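Local coordinates for protein minor fimbrium anchoring subunit Mfa2 (Porphyromonas gingivalis, PDB 5NFI) that anchors the minor (Mfa1) fimbriae in the outer membrane and regulates their length, without being part of the fimbrium itself, at residues C1-T13 against L50-D63. Numbering follows the deposited sequence.
Sequences CPRGVYVNFYSQT and LSAAKEWLIPLEKD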
# COMPACT_ATOMS: atom_id res chain seq x y z
N CYS A 1 28.50 20.85 18.01
CA CYS A 1 28.90 19.98 16.91
C CYS A 1 27.69 19.25 16.30
O CYS A 1 27.03 18.46 16.98
CB CYS A 1 29.95 18.97 17.39
SG CYS A 1 31.00 19.53 18.75
N PRO A 2 27.40 19.49 15.01
CA PRO A 2 26.21 18.96 14.34
C PRO A 2 26.36 17.49 13.91
O PRO A 2 27.47 17.07 13.57
CB PRO A 2 26.07 19.86 13.12
CG PRO A 2 27.49 20.17 12.75
CD PRO A 2 28.28 20.21 14.06
N ARG A 3 25.27 16.73 13.95
CA ARG A 3 25.31 15.31 13.60
C ARG A 3 24.06 14.83 12.83
O ARG A 3 23.00 15.47 12.86
CB ARG A 3 25.48 14.46 14.87
CG ARG A 3 26.58 14.92 15.83
CD ARG A 3 27.17 13.74 16.55
NE ARG A 3 27.84 12.86 15.60
CZ ARG A 3 28.41 11.71 15.95
NH1 ARG A 3 28.38 11.34 17.22
NH2 ARG A 3 29.00 10.95 15.04
N GLY A 4 24.19 13.69 12.17
CA GLY A 4 23.09 13.16 11.39
C GLY A 4 23.46 11.96 10.54
O GLY A 4 24.62 11.57 10.46
N VAL A 5 22.44 11.37 9.93
CA VAL A 5 22.58 10.20 9.06
C VAL A 5 22.32 10.60 7.62
O VAL A 5 21.28 11.17 7.33
CB VAL A 5 21.57 9.07 9.41
CG1 VAL A 5 21.88 7.82 8.60
CG2 VAL A 5 21.59 8.76 10.88
N TYR A 6 23.23 10.30 6.71
CA TYR A 6 22.89 10.44 5.30
C TYR A 6 22.20 9.17 4.85
O TYR A 6 22.66 8.07 5.13
CB TYR A 6 24.12 10.73 4.44
CG TYR A 6 24.69 12.11 4.63
CD1 TYR A 6 24.08 13.22 4.06
CD2 TYR A 6 25.85 12.31 5.38
CE1 TYR A 6 24.61 14.50 4.24
CE2 TYR A 6 26.38 13.56 5.55
CZ TYR A 6 25.76 14.65 4.99
OH TYR A 6 26.30 15.91 5.17
N VAL A 7 21.08 9.33 4.15
CA VAL A 7 20.29 8.19 3.71
C VAL A 7 20.09 8.20 2.20
O VAL A 7 19.72 9.21 1.60
CB VAL A 7 18.90 8.15 4.38
CG1 VAL A 7 18.12 6.95 3.88
CG2 VAL A 7 19.04 8.08 5.88
N ASN A 8 20.37 7.05 1.60
CA ASN A 8 20.19 6.82 0.18
C ASN A 8 18.94 5.99 -0.08
O ASN A 8 18.72 4.96 0.57
CB ASN A 8 21.41 6.12 -0.40
CG ASN A 8 21.19 5.69 -1.83
OD1 ASN A 8 20.75 4.57 -2.10
ND2 ASN A 8 21.48 6.60 -2.76
N PHE A 9 18.12 6.42 -1.02
CA PHE A 9 16.87 5.70 -1.22
C PHE A 9 16.88 4.99 -2.54
O PHE A 9 17.16 5.59 -3.59
CB PHE A 9 15.68 6.65 -1.11
CG PHE A 9 15.48 7.22 0.27
CD1 PHE A 9 15.12 6.40 1.33
CD2 PHE A 9 15.64 8.58 0.51
CE1 PHE A 9 14.93 6.92 2.60
CE2 PHE A 9 15.44 9.11 1.78
CZ PHE A 9 15.08 8.28 2.82
N TYR A 10 16.58 3.69 -2.47
CA TYR A 10 16.48 2.81 -3.63
C TYR A 10 15.18 2.00 -3.58
O TYR A 10 14.39 2.13 -2.63
CB TYR A 10 17.70 1.88 -3.71
CG TYR A 10 17.84 0.83 -2.61
CD1 TYR A 10 18.31 1.17 -1.35
CD2 TYR A 10 17.55 -0.51 -2.86
CE1 TYR A 10 18.47 0.21 -0.36
CE2 TYR A 10 17.70 -1.48 -1.87
CZ TYR A 10 18.17 -1.11 -0.62
OH TYR A 10 18.33 -2.06 0.37
N SER A 11 14.94 1.19 -4.60
CA SER A 11 13.80 0.29 -4.59
C SER A 11 14.18 -1.02 -5.25
O SER A 11 14.43 -1.09 -6.46
CB SER A 11 12.60 0.92 -5.28
OG SER A 11 11.43 0.12 -5.09
N GLN A 12 14.25 -2.07 -4.44
CA GLN A 12 14.59 -3.38 -4.92
C GLN A 12 13.63 -4.36 -4.30
O GLN A 12 13.64 -4.59 -3.09
CB GLN A 12 16.03 -3.74 -4.60
CG GLN A 12 16.46 -5.04 -5.21
CD GLN A 12 17.96 -5.13 -5.35
OE1 GLN A 12 18.72 -4.40 -4.69
NE2 GLN A 12 18.41 -6.03 -6.21
N THR A 13 12.80 -4.94 -5.14
CA THR A 13 11.57 -5.52 -4.65
C THR A 13 11.68 -6.87 -3.95
O THR A 13 10.73 -7.23 -3.23
CB THR A 13 10.58 -5.67 -5.78
OG1 THR A 13 9.32 -6.05 -5.23
CG2 THR A 13 11.06 -6.73 -6.77
N LEU A 50 15.00 10.34 -6.69
CA LEU A 50 15.84 9.25 -6.22
C LEU A 50 16.96 8.98 -7.20
O LEU A 50 16.76 9.07 -8.41
CB LEU A 50 15.03 7.99 -6.01
CG LEU A 50 13.87 8.16 -5.06
CD1 LEU A 50 13.17 6.83 -4.85
CD2 LEU A 50 14.38 8.73 -3.75
N SER A 51 18.13 8.64 -6.68
CA SER A 51 19.26 8.35 -7.53
C SER A 51 20.27 7.46 -6.81
O SER A 51 20.29 7.40 -5.59
CB SER A 51 19.91 9.64 -8.00
OG SER A 51 21.20 9.37 -8.51
N ALA A 52 21.10 6.77 -7.59
CA ALA A 52 22.03 5.78 -7.06
C ALA A 52 23.03 6.42 -6.12
O ALA A 52 23.49 5.78 -5.16
CB ALA A 52 22.76 5.08 -8.20
N ALA A 53 23.35 7.68 -6.38
CA ALA A 53 24.36 8.38 -5.60
C ALA A 53 23.81 9.63 -4.91
O ALA A 53 24.58 10.52 -4.55
CB ALA A 53 25.52 8.74 -6.49
N LYS A 54 22.50 9.70 -4.74
CA LYS A 54 21.93 10.84 -4.03
C LYS A 54 21.64 10.48 -2.57
O LYS A 54 21.18 9.38 -2.27
CB LYS A 54 20.66 11.34 -4.71
CG LYS A 54 20.15 12.64 -4.08
CD LYS A 54 19.31 13.48 -5.03
CE LYS A 54 19.02 14.87 -4.42
NZ LYS A 54 19.90 15.22 -3.26
N GLU A 55 21.93 11.43 -1.68
CA GLU A 55 21.70 11.23 -0.26
C GLU A 55 20.91 12.38 0.36
O GLU A 55 20.89 13.49 -0.17
CB GLU A 55 23.02 11.07 0.48
CG GLU A 55 23.84 9.91 0.00
CD GLU A 55 25.08 9.72 0.84
OE1 GLU A 55 26.13 10.29 0.49
OE2 GLU A 55 24.99 8.99 1.85
N TRP A 56 20.25 12.09 1.47
CA TRP A 56 19.50 13.10 2.21
C TRP A 56 19.93 13.06 3.67
O TRP A 56 19.92 11.99 4.28
CB TRP A 56 17.99 12.85 2.09
CG TRP A 56 17.40 13.33 0.79
CD1 TRP A 56 16.89 14.56 0.52
CD2 TRP A 56 17.28 12.58 -0.42
NE1 TRP A 56 16.46 14.63 -0.78
CE2 TRP A 56 16.68 13.43 -1.38
CE3 TRP A 56 17.61 11.27 -0.79
CZ2 TRP A 56 16.42 13.02 -2.68
CZ3 TRP A 56 17.35 10.86 -2.08
CH2 TRP A 56 16.76 11.73 -3.01
N LEU A 57 20.31 14.21 4.23
CA LEU A 57 20.73 14.27 5.62
C LEU A 57 19.55 14.29 6.57
O LEU A 57 18.63 15.09 6.42
CB LEU A 57 21.61 15.50 5.86
CG LEU A 57 22.15 15.68 7.29
CD1 LEU A 57 22.98 14.48 7.75
CD2 LEU A 57 22.96 16.96 7.39
N ILE A 58 19.58 13.40 7.55
CA ILE A 58 18.59 13.30 8.60
C ILE A 58 19.27 13.75 9.88
O ILE A 58 20.08 13.02 10.46
CB ILE A 58 18.05 11.85 8.75
CG1 ILE A 58 17.61 11.28 7.40
CG2 ILE A 58 16.89 11.80 9.72
CD1 ILE A 58 16.59 12.14 6.67
N PRO A 59 18.98 14.99 10.29
CA PRO A 59 19.52 15.56 11.53
C PRO A 59 19.26 14.69 12.75
O PRO A 59 18.14 14.20 12.93
CB PRO A 59 18.77 16.88 11.64
CG PRO A 59 18.57 17.28 10.24
CD PRO A 59 18.32 16.02 9.48
N LEU A 60 20.31 14.49 13.56
CA LEU A 60 20.19 13.87 14.87
C LEU A 60 21.06 14.68 15.82
O LEU A 60 21.73 15.61 15.39
CB LEU A 60 20.64 12.41 14.85
CG LEU A 60 19.97 11.46 13.86
CD1 LEU A 60 20.65 10.13 13.94
CD2 LEU A 60 18.51 11.30 14.20
N GLU A 61 21.07 14.35 17.11
CA GLU A 61 21.88 15.11 18.05
C GLU A 61 22.59 14.24 19.07
O GLU A 61 23.82 14.23 19.14
CB GLU A 61 21.03 16.15 18.77
CG GLU A 61 20.56 17.25 17.85
CD GLU A 61 19.58 18.17 18.50
OE1 GLU A 61 19.50 18.17 19.75
OE2 GLU A 61 18.89 18.89 17.75
N LYS A 62 21.82 13.54 19.88
CA LYS A 62 22.40 12.69 20.89
C LYS A 62 22.85 11.35 20.28
O LYS A 62 22.12 10.73 19.50
CB LYS A 62 21.39 12.47 22.02
CG LYS A 62 20.62 13.73 22.38
CD LYS A 62 20.55 13.93 23.88
CE LYS A 62 20.19 15.37 24.23
NZ LYS A 62 20.43 15.71 25.68
N ASP A 63 24.07 10.93 20.62
CA ASP A 63 24.60 9.63 20.22
C ASP A 63 23.61 8.51 20.52
O ASP A 63 22.79 8.63 21.42
CB ASP A 63 25.93 9.35 20.93
CG ASP A 63 26.93 10.48 20.78
OD1 ASP A 63 26.67 11.41 19.98
OD2 ASP A 63 27.99 10.43 21.45
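With CG of Asn8 trans to the backbone N (chi1 172°) and the amide turned by chi2 of -92°, ND2 swings into the beta turn Ser51-Lys54 and donates to two of its carbonyls, at 2.8 Å to Lys54 O and 3.2 Å to Ser51 O. One amide nitrogen thus ties the turn to strand 3-10. Leu57, also trans at chi1, lays CD1 over the centre of the Tyr6 ring in a CH-pi contact, 3.9 Å from the centroid. The strands run antiparallel, and the hydrogen-bonded pairs Val5-Ile58 and Val7-Trp56, each joined by two backbone hydrogen bonds, flank the non-hydrogen-bonded pair Tyr6-Leu57. On the face opposite Tyr6 and Leu57, Val5 CG2 meets Leu60 CD1 at 3.5 Å, Val7 CG2 touches Ile58 CG1, and Phe9 CD2 comes obliquely to Trp56 CE3 at 3.6 Å. The guanidinium of Arg3 stands nearly square to the carboxylate of Asp63; NH1 forms a salt bridge to Asp63 OD1 at 3.2 Å, its hydrogen bond weak and bent, and also hydrogen-bonds Lys123 O. Strand 3-10 is an inner strand, antiparallel to 56-60 and parallel to 133-151, whose His134 stacks on Tyr6 and hydrogen-bonds Glu55 OE2; Phe9, Ile58 and Leu60 pack against strand 28-33, consistent with the beta-sandwich build of the transthyretin clan.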